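Local coordinates for protein HTH-type dhaKLM operon transcriptional activator DhaS (PDB 2IU5) that binds an inverted repeat that partly overlaps the -35 sequence of the dhaKLM promoter and, in complex with DhaQ, activates transcription of that operon in response to dihydroxyacetone, at residues Thr14-Ala19 and Phe69-Asn74; Lys20-Leu25 and Glu58-Trp63; Leu87-Tyr92 and Ile116-Leu121. The protein carries 1 engineered substitution. All coordinates share one frame; numbering follows the deposited sequence.

Contact 1 (Thr14-Ala19 and Phe69-Asn74)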
loop_
_atom_site.group_PDB
_atom_site.type_symbol
_atom_site.label_atom_id
_atom_site.label_comp_id
_atom_site.label_asym_id
_atom_site.label_seq_id
_atom_site.Cartn_x
_atom_site.Cartn_y
_atom_site.Cartn_z
ATOM N N THR A 14 13.159 -32.423 6.657
ATOM C CA THR A 14 13.876 -31.936 7.830
ATOM C C THR A 14 13.788 -30.424 7.934
ATOM O O THR A 14 13.600 -29.884 9.017
ATOM C CB THR A 14 15.352 -32.383 7.822
ATOM O OG1 THR A 14 15.411 -33.816 7.795
ATOM C CG2 THR A 14 16.072 -31.875 9.068
ATOM N N GLN A 15 13.922 -29.739 6.804
ATOM C CA GLN A 15 13.757 -28.290 6.791
ATOM C C GLN A 15 12.427 -27.868 7.385
ATOM O O GLN A 15 12.367 -26.900 8.151
ATOM C CB GLN A 15 13.905 -27.705 5.382
ATOM C CG GLN A 15 15.294 -27.908 4.783
ATOM C CD GLN A 15 15.416 -29.176 3.950
ATOM O OE1 GLN A 15 14.876 -30.227 4.290
ATOM N NE2 GLN A 15 16.138 -29.085 2.841
ATOM N N LYS A 16 11.362 -28.592 7.032
ATOM C CA LYS A 16 10.033 -28.232 7.510
ATOM C C LYS A 16 9.919 -28.406 9.017
ATOM O O LYS A 16 9.257 -27.602 9.684
ATOM C CB LYS A 16 8.940 -29.003 6.748
ATOM C CG LYS A 16 8.735 -28.423 5.371
ATOM C CD LYS A 16 7.634 -29.138 4.596
ATOM C CE LYS A 16 6.731 -28.062 3.992
ATOM N NZ LYS A 16 5.387 -28.525 3.534
ATOM N N ILE A 17 10.560 -29.446 9.546
ATOM C CA ILE A 17 10.567 -29.689 10.990
ATOM C C ILE A 17 11.312 -28.572 11.719
ATOM O O ILE A 17 10.843 -28.045 12.740
ATOM C CB ILE A 17 11.151 -31.074 11.293
ATOM C CG1 ILE A 17 10.256 -32.176 10.732
ATOM C CG2 ILE A 17 11.372 -31.262 12.796
ATOM C CD1 ILE A 17 10.931 -33.519 10.807
ATOM N N ILE A 18 12.476 -28.208 11.180
ATOM C CA ILE A 18 13.277 -27.138 11.780
ATOM C C ILE A 18 12.494 -25.821 11.727
ATOM O O ILE A 18 12.411 -25.096 12.709
ATOM C CB ILE A 18 14.616 -27.012 11.040
ATOM C CG1 ILE A 18 15.475 -28.253 11.296
ATOM C CG2 ILE A 18 15.356 -25.777 11.511
ATOM C CD1 ILE A 18 16.675 -28.310 10.345
ATOM N N ALA A 19 11.907 -25.503 10.579
ATOM C CA ALA A 19 11.111 -24.280 10.457
ATOM C C ALA A 19 9.919 -24.219 11.421
ATOM O O ALA A 19 9.621 -23.169 12.034
ATOM C CB ALA A 19 10.597 -24.140 9.017
ATOM N N PHE A 69 4.920 -18.784 1.766
ATOM C CA PHE A 69 4.068 -18.045 0.841
ATOM C C PHE A 69 3.846 -18.767 -0.473
ATOM O O PHE A 69 2.730 -18.747 -0.993
ATOM C CB PHE A 69 4.559 -16.611 0.642
ATOM C CG PHE A 69 4.309 -15.744 1.844
ATOM C CD1 PHE A 69 3.107 -15.061 1.988
ATOM C CD2 PHE A 69 5.274 -15.611 2.844
ATOM C CE1 PHE A 69 2.881 -14.253 3.122
ATOM C CE2 PHE A 69 5.058 -14.807 3.975
ATOM C CZ PHE A 69 3.866 -14.129 4.116
ATOM N N ALA A 70 4.877 -19.404 -1.015
ATOM C CA ALA A 70 4.694 -20.214 -2.232
ATOM C C ALA A 70 3.757 -21.396 -2.000
ATOM O O ALA A 70 2.928 -21.727 -2.850
ATOM C CB ALA A 70 6.038 -20.712 -2.729
ATOM N N GLU A 71 3.887 -22.035 -0.840
ATOM C CA GLU A 71 3.086 -23.203 -0.552
ATOM C C GLU A 71 1.625 -22.803 -0.508
ATOM O O GLU A 71 0.766 -23.534 -1.015
ATOM C CB GLU A 71 3.535 -23.864 0.742
ATOM C CG GLU A 71 4.831 -24.613 0.543
ATOM C CD GLU A 71 5.079 -25.676 1.593
ATOM O OE1 GLU A 71 4.486 -25.564 2.694
ATOM O OE2 GLU A 71 5.869 -26.608 1.292
ATOM N N LEU A 72 1.364 -21.645 0.091
ATOM C CA LEU A 72 -0.007 -21.195 0.310
ATOM C C LEU A 72 -0.655 -20.721 -0.978
ATOM O O LEU A 72 -1.856 -20.947 -1.192
ATOM C CB LEU A 72 -0.054 -20.089 1.361
ATOM C CG LEU A 72 0.220 -20.578 2.788
ATOM C CD1 LEU A 72 0.719 -19.416 3.631
ATOM C CD2 LEU A 72 -0.990 -21.238 3.422
ATOM N N ILE A 73 0.121 -20.071 -1.834
ATOM C CA ILE A 73 -0.455 -19.434 -3.019
ATOM C C ILE A 73 -0.409 -20.389 -4.217
ATOM O O ILE A 73 -1.390 -20.516 -4.945
ATOM C CB ILE A 73 0.219 -18.065 -3.271
ATOM C CG1 ILE A 73 -0.062 -17.102 -2.095
ATOM C CG2 ILE A 73 -0.196 -17.479 -4.635
ATOM C CD1 ILE A 73 0.861 -15.912 -2.086
ATOM N N ASN A 74 0.714 -21.074 -4.425
ATOM C CA ASN A 74 0.992 -21.692 -5.727
ATOM C C ASN A 74 1.073 -23.215 -5.724
ATOM O O ASN A 74 0.786 -23.861 -6.730
ATOM C CB ASN A 74 2.312 -21.140 -6.290
ATOM C CG ASN A 74 2.290 -19.637 -6.475
ATOM O OD1 ASN A 74 3.046 -18.920 -5.835
ATOM N ND2 ASN A 74 1.417 -19.159 -7.365
#

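Contact 2 (Lys20-Leu25 and Glu58-Trp63)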
loop_
_atom_site.group_PDB
_atom_site.type_symbol
_atom_site.label_atom_id
_atom_site.label_comp_id
_atom_site.label_asym_id
_atom_site.label_seq_id
_atom_site.Cartn_x
_atom_site.Cartn_y
_atom_site.Cartn_z
ATOM N N LYS A 20 9.223 -25.336 11.556
ATOM C CA LYS A 20 8.100 -25.402 12.495
ATOM C C LYS A 20 8.558 -25.118 13.923
ATOM O O LYS A 20 7.907 -24.369 14.659
ATOM C CB LYS A 20 7.380 -26.747 12.408
ATOM C CG LYS A 20 6.111 -26.822 13.236
ATOM C CD LYS A 20 5.191 -25.649 12.886
ATOM C CE LYS A 20 3.757 -25.846 13.403
ATOM N NZ LYS A 20 3.694 -25.610 14.876
ATOM N N ALA A 21 9.676 -25.728 14.297
ATOM C CA ALA A 21 10.272 -25.454 15.601
ATOM C C ALA A 21 10.551 -23.967 15.818
ATOM O O ALA A 21 10.203 -23.396 16.863
ATOM C CB ALA A 21 11.531 -26.277 15.774
ATOM N N PHE A 22 11.183 -23.344 14.822
ATOM C CA PHE A 22 11.471 -21.912 14.909
ATOM C C PHE A 22 10.194 -21.093 15.038
ATOM O O PHE A 22 10.096 -20.191 15.878
ATOM C CB PHE A 22 12.244 -21.490 13.693
ATOM C CG PHE A 22 12.690 -20.068 13.728
ATOM C CD1 PHE A 22 13.483 -19.596 14.753
ATOM C CD2 PHE A 22 12.308 -19.194 12.716
ATOM C CE1 PHE A 22 13.915 -18.268 14.792
ATOM C CE2 PHE A 22 12.728 -17.861 12.742
ATOM C CZ PHE A 22 13.534 -17.403 13.786
ATOM N N LYS A 23 9.208 -21.412 14.199
ATOM C CA LYS A 23 7.939 -20.645 14.221
ATOM C C LYS A 23 7.281 -20.792 15.597
ATOM O O LYS A 23 6.734 -19.827 16.143
ATOM C CB LYS A 23 7.016 -21.062 13.078
ATOM C CG LYS A 23 7.512 -20.502 11.757
ATOM C CD LYS A 23 6.521 -20.718 10.608
ATOM C CE LYS A 23 6.668 -22.097 10.029
ATOM N NZ LYS A 23 5.617 -22.339 8.965
ATOM N N ASP A 24 7.322 -21.993 16.168
ATOM C CA ASP A 24 6.830 -22.227 17.520
ATOM C C ASP A 24 7.550 -21.371 18.573
ATOM O O ASP A 24 6.898 -20.745 19.421
ATOM C CB ASP A 24 6.906 -23.712 17.872
ATOM C CG ASP A 24 5.876 -24.561 17.107
ATOM O OD1 ASP A 24 4.998 -23.993 16.413
ATOM O OD2 ASP A 24 5.952 -25.809 17.205
ATOM N N LEU A 25 8.879 -21.330 18.529
ATOM C CA LEU A 25 9.624 -20.504 19.487
ATOM C C LEU A 25 9.340 -19.009 19.307
ATOM O O LEU A 25 9.318 -18.258 20.280
ATOM C CB LEU A 25 11.114 -20.813 19.360
ATOM C CG LEU A 25 11.469 -22.227 19.833
ATOM C CD1 LEU A 25 12.764 -22.702 19.206
ATOM C CD2 LEU A 25 11.564 -22.328 21.352
ATOM N N GLU A 58 18.960 -16.264 10.167
ATOM C CA GLU A 58 18.557 -15.372 9.062
ATOM C C GLU A 58 18.286 -16.206 7.832
ATOM O O GLU A 58 17.296 -15.984 7.124
ATOM C CB GLU A 58 19.640 -14.350 8.760
ATOM C CG GLU A 58 19.644 -13.215 9.755
ATOM C CD GLU A 58 20.746 -12.214 9.499
ATOM O OE1 GLU A 58 21.382 -12.241 8.422
ATOM O OE2 GLU A 58 20.987 -11.377 10.398
ATOM N N GLU A 59 19.158 -17.169 7.571
ATOM C CA GLU A 59 18.894 -18.049 6.425
ATOM C C GLU A 59 17.617 -18.863 6.618
ATOM O O GLU A 59 16.898 -19.117 5.647
ATOM C CB GLU A 59 20.054 -19.021 6.205
ATOM C CG GLU A 59 21.325 -18.373 5.670
ATOM C CD GLU A 59 22.255 -19.357 4.941
ATOM O OE1 GLU A 59 22.073 -20.608 5.004
ATOM O OE2 GLU A 59 23.203 -18.860 4.290
ATOM N N LEU A 60 17.323 -19.289 7.844
ATOM C CA LEU A 60 16.126 -20.052 8.122
ATOM C C LEU A 60 14.914 -19.147 7.880
ATOM O O LEU A 60 13.945 -19.595 7.260
ATOM C CB LEU A 60 16.133 -20.583 9.571
ATOM C CG LEU A 60 14.863 -21.331 9.923
ATOM C CD1 LEU A 60 14.598 -22.503 8.939
ATOM C CD2 LEU A 60 14.987 -21.858 11.344
ATOM N N LEU A 61 14.970 -17.898 8.344
ATOM C CA LEU A 61 13.855 -16.958 8.109
ATOM C C LEU A 61 13.602 -16.793 6.622
ATOM O O LEU A 61 12.450 -16.871 6.176
ATOM C CB LEU A 61 14.154 -15.580 8.723
ATOM C CG LEU A 61 13.936 -15.387 10.221
ATOM C CD1 LEU A 61 14.346 -13.963 10.523
ATOM C CD2 LEU A 61 12.436 -15.598 10.526
ATOM N N SER A 62 14.659 -16.567 5.850
ATOM C CA SER A 62 14.522 -16.367 4.412
ATOM C C SER A 62 13.802 -17.567 3.810
ATOM O O SER A 62 12.899 -17.428 2.966
ATOM C CB SER A 62 15.905 -16.207 3.788
ATOM O OG SER A 62 16.438 -14.945 4.145
ATOM N N TRP A 63 14.196 -18.759 4.245
ATOM C CA TRP A 63 13.611 -19.985 3.721
ATOM C C TRP A 63 12.132 -20.064 4.087
ATOM O O TRP A 63 11.285 -20.421 3.248
ATOM C CB TRP A 63 14.388 -21.233 4.213
ATOM C CG TRP A 63 13.870 -22.461 3.525
ATOM C CD1 TRP A 63 14.229 -22.905 2.298
ATOM C CD2 TRP A 63 12.890 -23.382 4.017
ATOM N NE1 TRP A 63 13.549 -24.048 1.980
ATOM C CE2 TRP A 63 12.715 -24.365 3.018
ATOM C CE3 TRP A 63 12.142 -23.480 5.195
ATOM C CZ2 TRP A 63 11.833 -25.435 3.160
ATOM C CZ3 TRP A 63 11.262 -24.541 5.333
ATOM C CH2 TRP A 63 11.114 -25.505 4.317
#

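Contact 3 (Leu87-Tyr92 and Ile116-Leu121)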
loop_
_atom_site.group_PDB
_atom_site.type_symbol
_atom_site.label_atom_id
_atom_site.label_comp_id
_atom_site.label_asym_id
_atom_site.label_seq_id
_atom_site.Cartn_x
_atom_site.Cartn_y
_atom_site.Cartn_z
ATOM N N LEU A 87 -8.052 -17.447 1.662
ATOM C CA LEU A 87 -8.490 -17.835 3.008
ATOM C C LEU A 87 -7.335 -18.466 3.777
ATOM O O LEU A 87 -7.060 -18.096 4.922
ATOM C CB LEU A 87 -9.682 -18.783 2.962
ATOM C CG LEU A 87 -10.127 -19.300 4.330
ATOM C CD1 LEU A 87 -10.542 -18.127 5.220
ATOM C CD2 LEU A 87 -11.276 -20.300 4.110
ATOM N N LEU A 88 -6.650 -19.419 3.164
ATOM C CA LEU A 88 -5.544 -20.074 3.880
ATOM C C LEU A 88 -4.393 -19.130 4.196
ATOM O O LEU A 88 -3.759 -19.233 5.255
ATOM C CB LEU A 88 -5.086 -21.332 3.148
ATOM C CG LEU A 88 -6.230 -22.364 3.082
ATOM C CD1 LEU A 88 -5.739 -23.673 2.504
ATOM C CD2 LEU A 88 -6.900 -22.603 4.453
ATOM N N LEU A 89 -4.110 -18.202 3.299
ATOM C CA LEU A 89 -3.116 -17.177 3.598
ATOM C C LEU A 89 -3.515 -16.297 4.790
ATOM O O LEU A 89 -2.703 -16.039 5.705
ATOM C CB LEU A 89 -2.895 -16.357 2.329
ATOM C CG LEU A 89 -1.824 -15.296 2.401
ATOM C CD1 LEU A 89 -0.486 -15.900 2.793
ATOM C CD2 LEU A 89 -1.719 -14.550 1.076
ATOM N N LEU A 90 -4.756 -15.808 4.823
ATOM C CA LEU A 90 -5.196 -15.021 5.975
ATOM C C LEU A 90 -5.117 -15.824 7.273
ATOM O O LEU A 90 -4.670 -15.307 8.297
ATOM C CB LEU A 90 -6.621 -14.484 5.771
ATOM C CG LEU A 90 -6.719 -13.521 4.590
ATOM C CD1 LEU A 90 -8.193 -13.116 4.371
ATOM C CD2 LEU A 90 -5.835 -12.279 4.773
ATOM N N ARG A 91 -5.551 -17.077 7.242
ATOM C CA ARG A 91 -5.444 -17.940 8.406
ATOM C C ARG A 91 -4.000 -18.142 8.849
ATOM O O ARG A 91 -3.718 -18.146 10.044
ATOM C CB ARG A 91 -6.072 -19.293 8.115
ATOM C CG ARG A 91 -7.567 -19.247 8.212
ATOM C CD ARG A 91 -8.214 -20.628 8.228
ATOM N NE ARG A 91 -9.643 -20.422 8.228
ATOM C CZ ARG A 91 -10.515 -21.353 7.864
ATOM N NH1 ARG A 91 -10.073 -22.548 7.477
ATOM N NH2 ARG A 91 -11.806 -21.087 7.893
ATOM N N TYR A 92 -3.091 -18.314 7.904
ATOM C CA TYR A 92 -1.678 -18.496 8.208
ATOM C C TYR A 92 -1.145 -17.257 8.895
ATOM O O TYR A 92 -0.409 -17.342 9.894
ATOM C CB TYR A 92 -0.933 -18.749 6.901
ATOM C CG TYR A 92 0.583 -18.618 7.005
ATOM C CD1 TYR A 92 1.362 -19.667 7.487
ATOM C CD2 TYR A 92 1.219 -17.445 6.608
ATOM C CE1 TYR A 92 2.750 -19.540 7.572
ATOM C CE2 TYR A 92 2.591 -17.302 6.686
ATOM C CZ TYR A 92 3.344 -18.354 7.170
ATOM O OH TYR A 92 4.702 -18.169 7.232
ATOM N N ILE A 116 5.265 -8.108 -2.639
ATOM C CA ILE A 116 5.472 -9.004 -3.776
ATOM C C ILE A 116 4.627 -10.278 -3.626
ATOM O O ILE A 116 4.086 -10.779 -4.618
ATOM C CB ILE A 116 6.951 -9.328 -3.933
ATOM C CG1 ILE A 116 7.700 -8.108 -4.486
ATOM C CG2 ILE A 116 7.101 -10.498 -4.900
ATOM C CD1 ILE A 116 9.215 -8.273 -4.515
ATOM N N GLN A 117 4.501 -10.793 -2.406
ATOM C CA GLN A 117 3.634 -11.960 -2.155
ATOM C C GLN A 117 2.181 -11.704 -2.556
ATOM O O GLN A 117 1.525 -12.549 -3.186
ATOM C CB GLN A 117 3.733 -12.416 -0.715
ATOM C CG GLN A 117 5.185 -12.672 -0.305
ATOM C CD GLN A 117 5.944 -13.381 -1.392
ATOM O OE1 GLN A 117 5.603 -14.503 -1.803
ATOM N NE2 GLN A 117 6.997 -12.736 -1.886
ATOM N N TRP A 118 1.701 -10.520 -2.191
ATOM C CA TRP A 118 0.336 -10.136 -2.568
ATOM C C TRP A 118 0.207 -9.960 -4.061
ATOM O O TRP A 118 -0.835 -10.304 -4.646
ATOM C CB TRP A 118 -0.138 -8.895 -1.786
ATOM C CG TRP A 118 -0.335 -9.231 -0.343
ATOM C CD1 TRP A 118 0.406 -8.781 0.708
ATOM C CD2 TRP A 118 -1.342 -10.100 0.222
ATOM N NE1 TRP A 118 -0.067 -9.307 1.878
ATOM C CE2 TRP A 118 -1.135 -10.120 1.617
ATOM C CE3 TRP A 118 -2.386 -10.860 -0.313
ATOM C CZ2 TRP A 118 -1.937 -10.865 2.477
ATOM C CZ3 TRP A 118 -3.185 -11.603 0.552
ATOM C CH2 TRP A 118 -2.951 -11.598 1.925
ATOM N N GLU A 119 1.253 -9.427 -4.684
ATOM C CA GLU A 119 1.255 -9.355 -6.136
ATOM C C GLU A 119 1.184 -10.744 -6.762
ATOM O O GLU A 119 0.523 -10.922 -7.790
ATOM C CB GLU A 119 2.425 -8.525 -6.647
ATOM C CG GLU A 119 2.271 -7.049 -6.263
ATOM C CD GLU A 119 3.399 -6.172 -6.725
ATOM O OE1 GLU A 119 4.480 -6.693 -7.101
ATOM O OE2 GLU A 119 3.181 -4.935 -6.703
ATOM N N ASN A 120 1.859 -11.705 -6.133
ATOM C CA ASN A 120 1.876 -13.058 -6.690
ATOM C C ASN A 120 0.452 -13.612 -6.548
ATOM O O ASN A 120 -0.047 -14.273 -7.458
ATOM C CB ASN A 120 2.892 -13.914 -5.928
ATOM C CG ASN A 120 4.332 -13.610 -6.342
ATOM O OD1 ASN A 120 4.584 -12.898 -7.302
ATOM N ND2 ASN A 120 5.278 -14.164 -5.591
ATOM N N LEU A 121 -0.190 -13.331 -5.416
ATOM C CA LEU A 121 -1.577 -13.773 -5.224
ATOM C C LEU A 121 -2.470 -13.156 -6.308
ATOM O O LEU A 121 -3.255 -13.865 -6.944
ATOM C CB LEU A 121 -2.077 -13.429 -3.820
ATOM C CG LEU A 121 -3.544 -13.837 -3.626
ATOM C CD1 LEU A 121 -3.845 -15.313 -3.881
ATOM C CD2 LEU A 121 -4.113 -13.365 -2.316
#

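Contact 1 (Thr14-Ala19 and Phe69-Asn74)
Lys16 and Glu71 have the nearest CA atoms of the two segments, yet these lie 11.8 Å apart, so helix 13-28 and the C-terminal end of helix 57-73 meet here through two long side chains and not through their backbones. Both CA-CB bonds point toward the opposite segment, and the side chains approach from opposite directions. The ammonium group faces the carboxylate and reaches both of its oxygens. Lys16 NZ donates to Glu71 OE2 at 3.0 Å, using the syn lone pair of that oxygen, the one on the side of OE1. A second, weak bond runs from Lys16 NZ to Glu71 OE1 at 3.2 Å, and together the two make a forked salt bridge. Lys16 CE follows the ammonium in, 3.2 Å from Glu71 OE2. Glu71 runs extended beyond CG (chi2 -159°), which carries its carboxylate well out from its helix. The lysine chain instead bends at chi3 (133°), well off a staggered value, and this bend helps to bring CE and NZ against the acid. Nearer its root, Lys16 rests on the indole of Trp63. Met8 adds a third member through its backbone: its O accepts a hydrogen bond from Lys16 NZ, and its N donates one to Glu71 OE2. Glu9 contributes a long, weak ion pair to the same lysine. The contact lies at the surface and buries 79 Å² in all. Its chemistry is electrostatic, since the salt bridge joins the one residue pair within 4.5 Å across the two segments: the opposite charges of the two side chains probably largely balance each other, while hydrogen bonds to Met8 tie the start of the modelled chain to both charged groups.

Contact 2 (Lys20-Leu25 and Glu58-Trp63)
Lys20 NZ donates to Asp24 OD1 at 2.6 Å, a salt bridge between residues one helical turn apart that uses the syn lone pair of the oxygen and lies on a different face of helix 13-28 from the apolar contact. That contact is carried by Phe22, which meets Leu60 and Leu61 of helix 57-73. Its CG stands anti to the backbone N (chi1 -175°), sending the ring across to the second helix. Leu60 slides past it in the opposite direction, so that Leu60 CD2 lies 3.6 Å from Phe22 CB and 3.8 Å from Phe22 CG, at the root of the ring. Leu61 crosses the phenylalanine at about a right angle, and its CD2 methyl lies at the far edge of the ring, near the ring plane. Behind that methyl, Leu61 CG is 3.7 Å from Phe22 CE2. The two leucines thus hold the side chain at its base and at its outer rim. With an alanine in place of Phe22, Leu60 and Leu61 would probably lose the ring they both pack on, and a gap would be likely to open between the helices. Ile39 of helix 36-43, Tyr31 and Phe99 of helix 97-106 also touch Phe22, while Lys23 forms a salt bridge with Asp68. Burial of all three touching residues, between the first helix and the helix that follows the predicted helix-turn-helix motif, fits the hydrophobic core of a TetR-type DNA-binding domain.

Contact 3 (Leu87-Tyr92 and Ile116-Leu121)
In the helical C-terminal region of this TetR-family protein, Leu89 and Leu90 pack on Trp118, and Leu89 also on Leu121, forming one of the internal seams of the helix bundle. The helical segments 87-92 and 116-121 run nearly antiparallel, with 158° between their N-to-C directions. Their axes come no closer than 12.8 Å, a wide spacing that is bridged by large side chains. Leu89 points toward the other helix; a chi1 of -176° turns its CG to the side opposite the backbone N and helps to carry a methyl over one face of the Trp118 indole. This methyl, Leu89 CD2, is 3.3 Å from Trp118 CH2 and equally 3.3 Å from Trp118 CZ3, with Trp118 CZ2 at 3.9 Å from it. The methyl therefore sits above the outer end of the six-membered ring, a tight approach consistent with a CH-pi contact. Leu90, one residue on, meets the tryptophan at about a right angle: Leu90 CD2 is 4.1 Å from Trp118 CH2 and comes in obliquely to the ring. The same Leu89 methyl also serves the next turn of the second helix, where Leu121 CD2 lies 4.3 Å from Leu89 CD2. All four residues are buried, the contacts across the two segments are apolar, and 147 Å² is buried between them. Around this pair the bundle closes in from several helices. Trp118 packs on Ile153, Cys154 and Thr157 of helix 139-163 and makes an edge-to-face pair with Phe114 of its own helix; Leu90 touches Tyr171 of helix 171-183. Leu89 also reaches Phe69 and Leu72, placing the contact against helix 57-73, most of which lies in the TetR-type helix-turn-helix range.

Contacts 1 and 2 join the same two helices, 13-28 and 57-73, with centres about 10 Å apart, but by different means: contact 1 is a charged bridge at the surface, whereas contact 2 is a buried apolar cluster. Trp63 and Leu60 of contact 2 pack on residues 15-19 of contact 1, making one continuous interface. Contact 3, also buried and apolar, lies in the C-terminal region, its centre about 5 Å from the centre of the chain. Leu72 of helix 57-73 packs on Tyr92, and Phe69 on Gln117, so this helix links both regions. Contacts 2 and 3, about 19 Å apart between centres, barely touch.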